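Long-range contacts in phospholyase (PDB 5G4I), which catalyses, with pyridoxal phosphate, the elimination of phosphate from phosphoethanolamine and is a homologue of class III transaminases: residues R348-I352 against L428-E432; S356-G360 against I371-S376; L386-L390 against S434-L438. The contacts are given in a common frame with arbitrary orientation. Where two conformers were deposited one is given. Numbering follows the deposited sequence.

Contact 1: R348-I352 against L428-E432; sequences RLENI and LGQLE
This is a parallel helix-helix packing contact in the C-terminal part of a fold-type I PLP enzyme, where helices 334-355 and 421-436 lie side by side against a mixed beta-sheet. The evidence for parallel packing is direct: the short axes run in nearly the same N-to-C direction, 7° apart, and approach to 11.4 Å. The register is in step over one helical repeat, with CA-CA distances of 7.8 Å for Arg348-Leu428 and 7.2 Å for Ile352-Glu432. Both segments are regular alpha-helix, held by Ile352 N to Arg348 O (3.0 Å) and Glu432 N to Leu428 O (2.9 Å). Together they bury 327 Å².

The interface grades from apolar to charged. On the sheet side, Leu349 CD2 (rotamer mt) meets Leu428 CD2 at 3.8 Å and Leu431 CD2 at 4.1 Å. Leu349 and Leu431 also touch Met413, so this edge of the helix pair lies on strand 410-413 of the sheet. Leu428, also mt, reaches 4.5 Å from Ile352 CD1 with its CD2 and packs its CD1 at 3.8 Å against Arg348 CG. Ile352 CD1 lies 3.5 Å from Glu432 CG, so that aliphatic stem joins the packing.

Arg348, with chi1 t and both chi2 and chi3 p, curls across the groove so that Leu428 CB covers one face of its guanidinium. Asp425 offers that group a further ion pair, long and weak. Near the guanidinium plane, Arg348 NH1 forms a salt bridge with Glu432 OE2 at 3.6 Å.

Contact 2: S356-G360 against I371-S376; sequences SGNVG and IDIIES
An antiparallel beta-hairpin, strands 359-365 and 368-373 of a seven-stranded mixed sheet, is joined here at the end away from its turn. Within this chain 359-365 is an outermost strand, while 368-373 pairs on with 410-413 and Ile373 touches Thr387 and Leu390 of helix 384-396. Ser356 to Val359 form a type I turn (Val359 N to Ser356 O, 3.2 Å), and Ser356 OG accepts from Asn358 N (3.1 Å) in an ST turn.

Val359 and Ile373 are a non-hydrogen-bonded pair, CA-CA 5.0 Å, with their side chains on the same sheet face. The bonds around them are near-linear: Ile374 N to Asn358 O and Gly360 N to Asp372 O, both 2.9 Å. Asn358 ND2 adds a third, beyond the strand, to Ile374 O at 3.0 Å.

At Gly360 a beta-carbon would clash with Asp372 OD2, which accepts from Ser361 N, while Asp372 OD1 salt-bridges Arg363. Ile373 O receives Asn409 ND2. One water donates to Asn358 OD1 (2.9 Å) and accepts from Ser376 OG (3.2 Å).

Contact 3: L386-L390 against S434-L438; sequences LTKIL and SLASL
Leu390 overlaps three residues at and just beyond the end of helix 421-436: its CD2 lies 3.4 Å from Ser434 OG and 4.1 Å from Leu438 CD1, and its CD1 lies 3.8 Å from Leu435 CD2. The CA-to-CB bond of Leu390 points sideways; with the mt rotamer the branched end comes nearer.

The register is reversed. Leu390 faces Ser434 (CA-CA 6.4 Å) and Leu386 faces Leu438 (7.6 Å), so the two segments run in opposite senses. Residues 386-390 are a full helical turn, with Leu390 N to Leu386 O at 3.0 Å. The partner leaves its helix before Leu438, whose phi/psi of -68/153 is extended, although Leu438 N still bonds to Leu435 O at 3.1 Å. Leu438 (mt), its CA-to-CB bond pointing toward helix 384-396, sets its CD2 3.8 Å from Ile389 CG2 and 4.5 Å from Leu386 CD2.

The contact is packing of helix 384-396 against the end of helix 421-436 and the loop residue Leu438 that follows it. Leu386 and Leu390 also rest on Ile373 of strand 368-373, and both Leu386 and Leu438 touch Asn358, which places this packing over the end of a hairpin.

The one polar side chain involved, Ser434, spends its OG on a hydrogen bond with Asp393. With no polar bond joining the two segments, the 268 Å² buried between them implies cohesion by apolar close packing.

Overall arrangement
All three contacts lie on the same side of the chain's centre, away from the PLP pocket, with centres about 12 Å (contacts 1 and 2), 13 Å (1 and 3) and 10 Å (2 and 3) apart. Contact 2 is nested within the loop closed by contact 1; contacts 1 and 3 cross along the chain, while 2 and 3 come in series. Helix 421-436 packs against both 334-355 and 384-396, and all three touch the sheet face carrying Val359, Ile371 and Ile373. The joins are mostly apolar, as in Ile352 CG2 to Leu435 CD1 (3.6 Å), though Asn358 brings polar atoms against Leu386 and Leu438. One helix-on-sheet layer results, ending at border strand 359-365.

Contact 1: R348-I352 against L428-E432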
loop_
_atom_site.group_PDB
_atom_site.type_symbol
_atom_site.label_atom_id
_atom_site.label_comp_id
_atom_site.label_asym_id
_atom_site.label_seq_id
_atom_site.Cartn_x
_atom_site.Cartn_y
_atom_site.Cartn_z
ATOM N N ARG A 348 32.413 -12.263 -18.752
ATOM C CA ARG A 348 32.697 -13.487 -17.972
ATOM C C ARG A 348 31.646 -14.559 -18.155
ATOM O O ARG A 348 31.966 -15.786 -18.286
ATOM C CB ARG A 348 32.861 -13.223 -16.496
ATOM C CG ARG A 348 33.100 -14.483 -15.677
ATOM C CD ARG A 348 34.532 -14.985 -15.791
ATOM N NE ARG A 348 35.110 -14.096 -14.813
ATOM C CZ ARG A 348 35.386 -14.410 -13.537
ATOM N NH1 ARG A 348 35.330 -15.656 -13.094
ATOM N NH2 ARG A 348 35.714 -13.456 -12.773
ATOM N N LEU A 349 30.338 -14.188 -18.101
ATOM C CA LEU A 349 29.269 -15.163 -18.296
ATOM C C LEU A 349 29.291 -15.739 -19.753
ATOM O O LEU A 349 28.954 -16.907 -19.892
ATOM C CB LEU A 349 27.877 -14.513 -17.981
ATOM C CG LEU A 349 27.606 -14.182 -16.546
ATOM C CD1 LEU A 349 26.297 -13.422 -16.415
ATOM C CD2 LEU A 349 27.494 -15.462 -15.686
ATOM N N GLU A 350 29.604 -14.941 -20.796
ATOM C CA GLU A 350 29.793 -15.507 -22.175
ATOM C C GLU A 350 30.924 -16.606 -22.200
ATOM O O GLU A 350 30.750 -17.673 -22.841
ATOM C CB GLU A 350 30.051 -14.418 -23.149
ATOM C CG GLU A 350 28.765 -13.670 -23.362
ATOM C CD GLU A 350 28.862 -12.432 -24.188
ATOM O OE1 GLU A 350 29.993 -11.925 -24.334
ATOM O OE2 GLU A 350 27.748 -11.946 -24.641
ATOM N N ASN A 351 32.006 -16.386 -21.477
ATOM C CA ASN A 351 33.076 -17.419 -21.363
ATOM C C ASN A 351 32.552 -18.665 -20.691
ATOM O O ASN A 351 32.772 -19.796 -21.195
ATOM C CB ASN A 351 34.319 -16.872 -20.645
ATOM C CG ASN A 351 35.165 -15.933 -21.523
ATOM O OD1 ASN A 351 34.959 -15.821 -22.707
ATOM N ND2 ASN A 351 36.072 -15.222 -20.901
ATOM N N ILE A 352 31.810 -18.508 -19.601
ATOM C CA ILE A 352 31.182 -19.650 -18.896
ATOM C C ILE A 352 30.237 -20.380 -19.818
ATOM O O ILE A 352 30.257 -21.648 -19.832
ATOM C CB ILE A 352 30.495 -19.114 -17.579
ATOM C CG1 ILE A 352 31.538 -18.625 -16.594
ATOM C CG2 ILE A 352 29.640 -20.221 -16.959
ATOM C CD1 ILE A 352 31.152 -17.744 -15.419
ATOM N N LEU A 428 31.145 -14.973 -9.299
ATOM C CA LEU A 428 31.382 -15.663 -10.588
ATOM C C LEU A 428 32.341 -16.884 -10.441
ATOM O O LEU A 428 32.146 -17.953 -11.036
ATOM C CB LEU A 428 31.905 -14.663 -11.667
ATOM C CG LEU A 428 30.823 -13.601 -12.122
ATOM C CD1 LEU A 428 31.597 -12.474 -12.804
ATOM C CD2 LEU A 428 29.804 -14.216 -13.004
ATOM N N GLY A 429 33.317 -16.722 -9.554
ATOM C CA GLY A 429 34.265 -17.872 -9.287
ATOM C C GLY A 429 33.531 -19.036 -8.576
ATOM O O GLY A 429 33.657 -20.212 -8.952
ATOM N N GLN A 430 32.677 -18.703 -7.596
ATOM C CA GLN A 430 31.857 -19.777 -6.962
ATOM C C GLN A 430 30.876 -20.385 -7.944
ATOM O O GLN A 430 30.689 -21.634 -7.926
ATOM C CB GLN A 430 31.161 -19.208 -5.703
ATOM C CG GLN A 430 32.071 -18.822 -4.614
ATOM C CD GLN A 430 33.063 -19.900 -4.152
ATOM O OE1 GLN A 430 32.643 -20.964 -3.692
ATOM N NE2 GLN A 430 34.373 -19.663 -4.321
ATOM N N LEU A 431 30.301 -19.616 -8.864
ATOM C CA LEU A 431 29.391 -20.115 -9.835
ATOM C C LEU A 431 30.058 -21.106 -10.767
ATOM O O LEU A 431 29.510 -22.215 -11.052
ATOM C CB LEU A 431 28.731 -18.982 -10.634
ATOM C CG LEU A 431 27.796 -19.384 -11.795
ATOM C CD1 LEU A 431 26.614 -20.196 -11.247
ATOM C CD2 LEU A 431 27.317 -18.165 -12.568
ATOM N N GLU A 432 31.263 -20.741 -11.259
ATOM C CA GLU A 432 32.055 -21.707 -12.080
ATOM C C GLU A 432 32.394 -23.005 -11.364
ATOM O O GLU A 432 32.222 -24.063 -11.989
ATOM C CB GLU A 432 33.356 -21.079 -12.563
ATOM C CG GLU A 432 33.072 -20.005 -13.578
ATOM C CD GLU A 432 34.322 -19.856 -14.619
ATOM O OE1 GLU A 432 34.430 -20.731 -15.507
ATOM O OE2 GLU A 432 34.993 -18.918 -14.460
#

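Contact 2: S356-G360 against I371-S376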
loop_
_atom_site.group_PDB
_atom_site.type_symbol
_atom_site.label_atom_id
_atom_site.label_comp_id
_atom_site.label_asym_id
_atom_site.label_seq_id
_atom_site.Cartn_x
_atom_site.Cartn_y
_atom_site.Cartn_z
ATOM N N SER A 356 30.446 -24.478 -20.739
ATOM C CA SER A 356 29.580 -25.434 -19.985
ATOM C C SER A 356 28.478 -25.941 -20.859
ATOM O O SER A 356 27.655 -25.179 -21.400
ATOM C CB SER A 356 29.009 -24.817 -18.683
ATOM O OG SER A 356 28.119 -25.714 -17.998
ATOM N N GLY A 357 28.386 -27.292 -20.992
ATOM C CA GLY A 357 27.246 -27.866 -21.669
ATOM C C GLY A 357 25.927 -27.766 -20.875
ATOM O O GLY A 357 24.835 -28.105 -21.466
ATOM N N ASN A 358 25.963 -27.306 -19.576
ATOM C CA ASN A 358 24.742 -27.047 -18.824
ATOM C C ASN A 358 24.268 -25.539 -18.895
ATOM O O ASN A 358 23.297 -25.209 -18.246
ATOM C CB ASN A 358 24.839 -27.470 -17.374
ATOM C CG ASN A 358 25.037 -28.976 -17.221
ATOM O OD1 ASN A 358 26.070 -29.374 -16.672
ATOM N ND2 ASN A 358 24.031 -29.777 -17.574
ATOM N N VAL A 359 24.918 -24.723 -19.726
ATOM C CA VAL A 359 24.522 -23.281 -19.885
ATOM C C VAL A 359 24.083 -22.975 -21.283
ATOM O O VAL A 359 24.828 -23.252 -22.229
ATOM C CB VAL A 359 25.651 -22.386 -19.393
ATOM C CG1 VAL A 359 25.304 -20.863 -19.523
ATOM C CG2 VAL A 359 26.019 -22.657 -17.937
ATOM N N GLY A 360 22.965 -22.296 -21.418
ATOM C CA GLY A 360 22.410 -21.853 -22.702
ATOM C C GLY A 360 22.832 -20.403 -22.994
ATOM O O GLY A 360 24.013 -20.131 -23.175
ATOM N N ILE A 371 21.487 -16.622 -16.590
ATOM C CA ILE A 371 21.840 -17.672 -17.603
ATOM C C ILE A 371 20.778 -18.803 -17.527
ATOM O O ILE A 371 20.374 -19.208 -16.439
ATOM C CB ILE A 371 23.276 -18.258 -17.335
ATOM C CG1 ILE A 371 23.523 -18.625 -15.862
ATOM C CG2 ILE A 371 24.314 -17.279 -17.883
ATOM C CD1 ILE A 371 24.808 -19.463 -15.621
ATOM N N ASP A 372 20.493 -19.357 -18.408
ATOM C CA ASP A 372 19.592 -20.497 -18.716
ATOM C C ASP A 372 20.339 -21.778 -18.446
ATOM O O ASP A 372 21.475 -21.909 -18.939
ATOM C CB ASP A 372 19.451 -20.804 -20.224
ATOM C CG ASP A 372 18.747 -19.920 -21.026
ATOM O OD1 ASP A 372 18.040 -19.088 -20.637
ATOM O OD2 ASP A 372 19.343 -19.695 -22.049
ATOM N N ILE A 373 19.768 -22.585 -17.558
ATOM C CA ILE A 373 20.416 -23.893 -17.172
ATOM C C ILE A 373 19.683 -25.013 -17.958
ATOM O O ILE A 373 18.431 -25.111 -17.940
ATOM C CB ILE A 373 20.333 -24.089 -15.677
ATOM C CG1 ILE A 373 21.005 -22.930 -14.885
ATOM C CG2 ILE A 373 20.957 -25.422 -15.177
ATOM C CD1 ILE A 373 22.433 -22.577 -15.292
ATOM N N ILE A 374 20.507 -25.820 -18.681
ATOM C CA ILE A 374 20.021 -26.846 -19.642
ATOM C C ILE A 374 20.707 -28.196 -19.415
ATOM O O ILE A 374 21.723 -28.311 -18.728
ATOM C CB ILE A 374 20.218 -26.372 -21.068
ATOM C CG1 ILE A 374 21.693 -26.150 -21.364
ATOM C CG2 ILE A 374 19.319 -25.141 -21.351
ATOM C CD1 ILE A 374 21.998 -25.895 -22.838
ATOM N N GLU A 375 20.045 -29.250 -19.929
ATOM C CA GLU A 375 20.685 -30.591 -19.953
ATOM C C GLU A 375 21.842 -30.536 -20.918
ATOM O O GLU A 375 21.782 -29.790 -21.898
ATOM C CB GLU A 375 19.639 -31.679 -20.375
ATOM C CG GLU A 375 18.393 -31.818 -19.520
ATOM C CD GLU A 375 18.614 -32.264 -18.099
ATOM O OE1 GLU A 375 19.738 -32.649 -17.646
ATOM O OE2 GLU A 375 17.648 -32.157 -17.339
ATOM N N SER A 376 22.872 -31.373 -20.630
ATOM C CA SER A 376 24.059 -31.404 -21.461
ATOM C C SER A 376 24.068 -32.679 -22.306
ATOM O O SER A 376 25.122 -33.071 -22.763
ATOM C CB SER A 376 25.311 -31.376 -20.611
ATOM O OG SER A 376 25.283 -32.442 -19.691
HETATM O O HOH W 1 27.301 -31.968 -17.188
#

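Contact 3: L386-L390 against S434-L438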
loop_
_atom_site.group_PDB
_atom_site.type_symbol
_atom_site.label_atom_id
_atom_site.label_comp_id
_atom_site.label_asym_id
_atom_site.label_seq_id
_atom_site.Cartn_x
_atom_site.Cartn_y
_atom_site.Cartn_z
ATOM N N LEU A 386 18.518 -29.199 -11.984
ATOM C CA LEU A 386 19.937 -28.797 -11.926
ATOM C C LEU A 386 20.030 -27.299 -11.408
ATOM O O LEU A 386 20.940 -26.941 -10.632
ATOM C CB LEU A 386 20.640 -28.889 -13.262
ATOM C CG LEU A 386 20.792 -30.306 -13.931
ATOM C CD1 LEU A 386 21.598 -30.334 -15.169
ATOM C CD2 LEU A 386 21.324 -31.264 -12.889
ATOM N N THR A 387 19.056 -26.512 -11.813
ATOM C CA THR A 387 18.995 -25.085 -11.328
ATOM C C THR A 387 18.861 -25.033 -9.831
ATOM O O THR A 387 19.533 -24.261 -9.152
ATOM C CB THR A 387 17.819 -24.301 -12.066
ATOM O OG1 THR A 387 17.891 -24.490 -13.460
ATOM C CG2 THR A 387 17.913 -22.791 -11.818
ATOM N N LYS A 388 17.974 -25.870 -9.230
ATOM C CA LYS A 388 17.797 -25.917 -7.794
ATOM C C LYS A 388 19.075 -26.345 -7.059
ATOM O O LYS A 388 19.458 -25.845 -6.001
ATOM C CB LYS A 388 16.583 -26.830 -7.441
ATOM C CG LYS A 388 16.383 -27.018 -5.994
ATOM C CD LYS A 388 15.920 -25.812 -5.294
ATOM C CE LYS A 388 15.399 -26.171 -3.866
ATOM N NZ LYS A 388 15.368 -24.933 -3.098
ATOM N N ILE A 389 19.721 -27.383 -7.635
ATOM C CA ILE A 389 21.046 -27.868 -7.110
ATOM C C ILE A 389 22.062 -26.699 -7.011
ATOM O O ILE A 389 22.721 -26.499 -5.959
ATOM C CB ILE A 389 21.615 -29.050 -7.979
ATOM C CG1 ILE A 389 20.781 -30.311 -7.730
ATOM C CG2 ILE A 389 23.070 -29.261 -7.686
ATOM C CD1 ILE A 389 21.107 -31.493 -8.652
ATOM N N LEU A 390 22.133 -25.931 -8.102
ATOM C CA LEU A 390 23.057 -24.768 -8.127
ATOM C C LEU A 390 22.711 -23.682 -7.063
ATOM O O LEU A 390 23.607 -23.128 -6.400
ATOM C CB LEU A 390 23.089 -24.149 -9.481
ATOM C CG LEU A 390 23.696 -24.978 -10.660
ATOM C CD1 LEU A 390 23.365 -24.393 -12.023
ATOM C CD2 LEU A 390 25.221 -25.064 -10.529
ATOM N N SER A 434 30.698 -24.299 -8.828
ATOM C CA SER A 434 29.418 -24.991 -8.706
ATOM C C SER A 434 28.988 -25.727 -9.997
ATOM O O SER A 434 28.546 -26.920 -9.963
ATOM C CB SER A 434 28.374 -23.949 -8.149
ATOM O OG SER A 434 27.180 -24.693 -7.738
ATOM N N LEU A 435 29.032 -25.090 -11.148
ATOM C CA LEU A 435 28.751 -25.654 -12.462
ATOM C C LEU A 435 29.642 -26.905 -12.692
ATOM O O LEU A 435 29.167 -27.967 -13.199
ATOM C CB LEU A 435 28.901 -24.653 -13.584
ATOM C CG LEU A 435 27.758 -23.640 -13.692
ATOM C CD1 LEU A 435 28.217 -22.501 -14.583
ATOM C CD2 LEU A 435 26.474 -24.211 -14.248
ATOM N N ALA A 436 30.903 -26.771 -12.319
ATOM C CA ALA A 436 31.826 -27.864 -12.597
ATOM C C ALA A 436 31.469 -29.090 -11.763
ATOM O O ALA A 436 31.826 -30.196 -12.170
ATOM C CB ALA A 436 33.252 -27.421 -12.363
ATOM N N SER A 437 30.793 -28.935 -10.631
ATOM C CA SER A 437 30.362 -30.022 -9.773
ATOM C C SER A 437 29.101 -30.777 -10.262
ATOM O O SER A 437 28.728 -31.830 -9.669
ATOM C CB SER A 437 30.043 -29.466 -8.398
ATOM O OG SER A 437 31.202 -29.300 -7.646
ATOM N N LEU A 438 28.415 -30.309 -11.272
ATOM C CA LEU A 438 27.192 -31.023 -11.758
ATOM C C LEU A 438 27.594 -32.396 -12.416
ATOM O O LEU A 438 28.696 -32.521 -12.902
ATOM C CB LEU A 438 26.388 -30.193 -12.749
ATOM C CG LEU A 438 25.781 -28.875 -12.208
ATOM C CD1 LEU A 438 25.165 -28.066 -13.313
ATOM C CD2 LEU A 438 24.817 -29.141 -11.031
#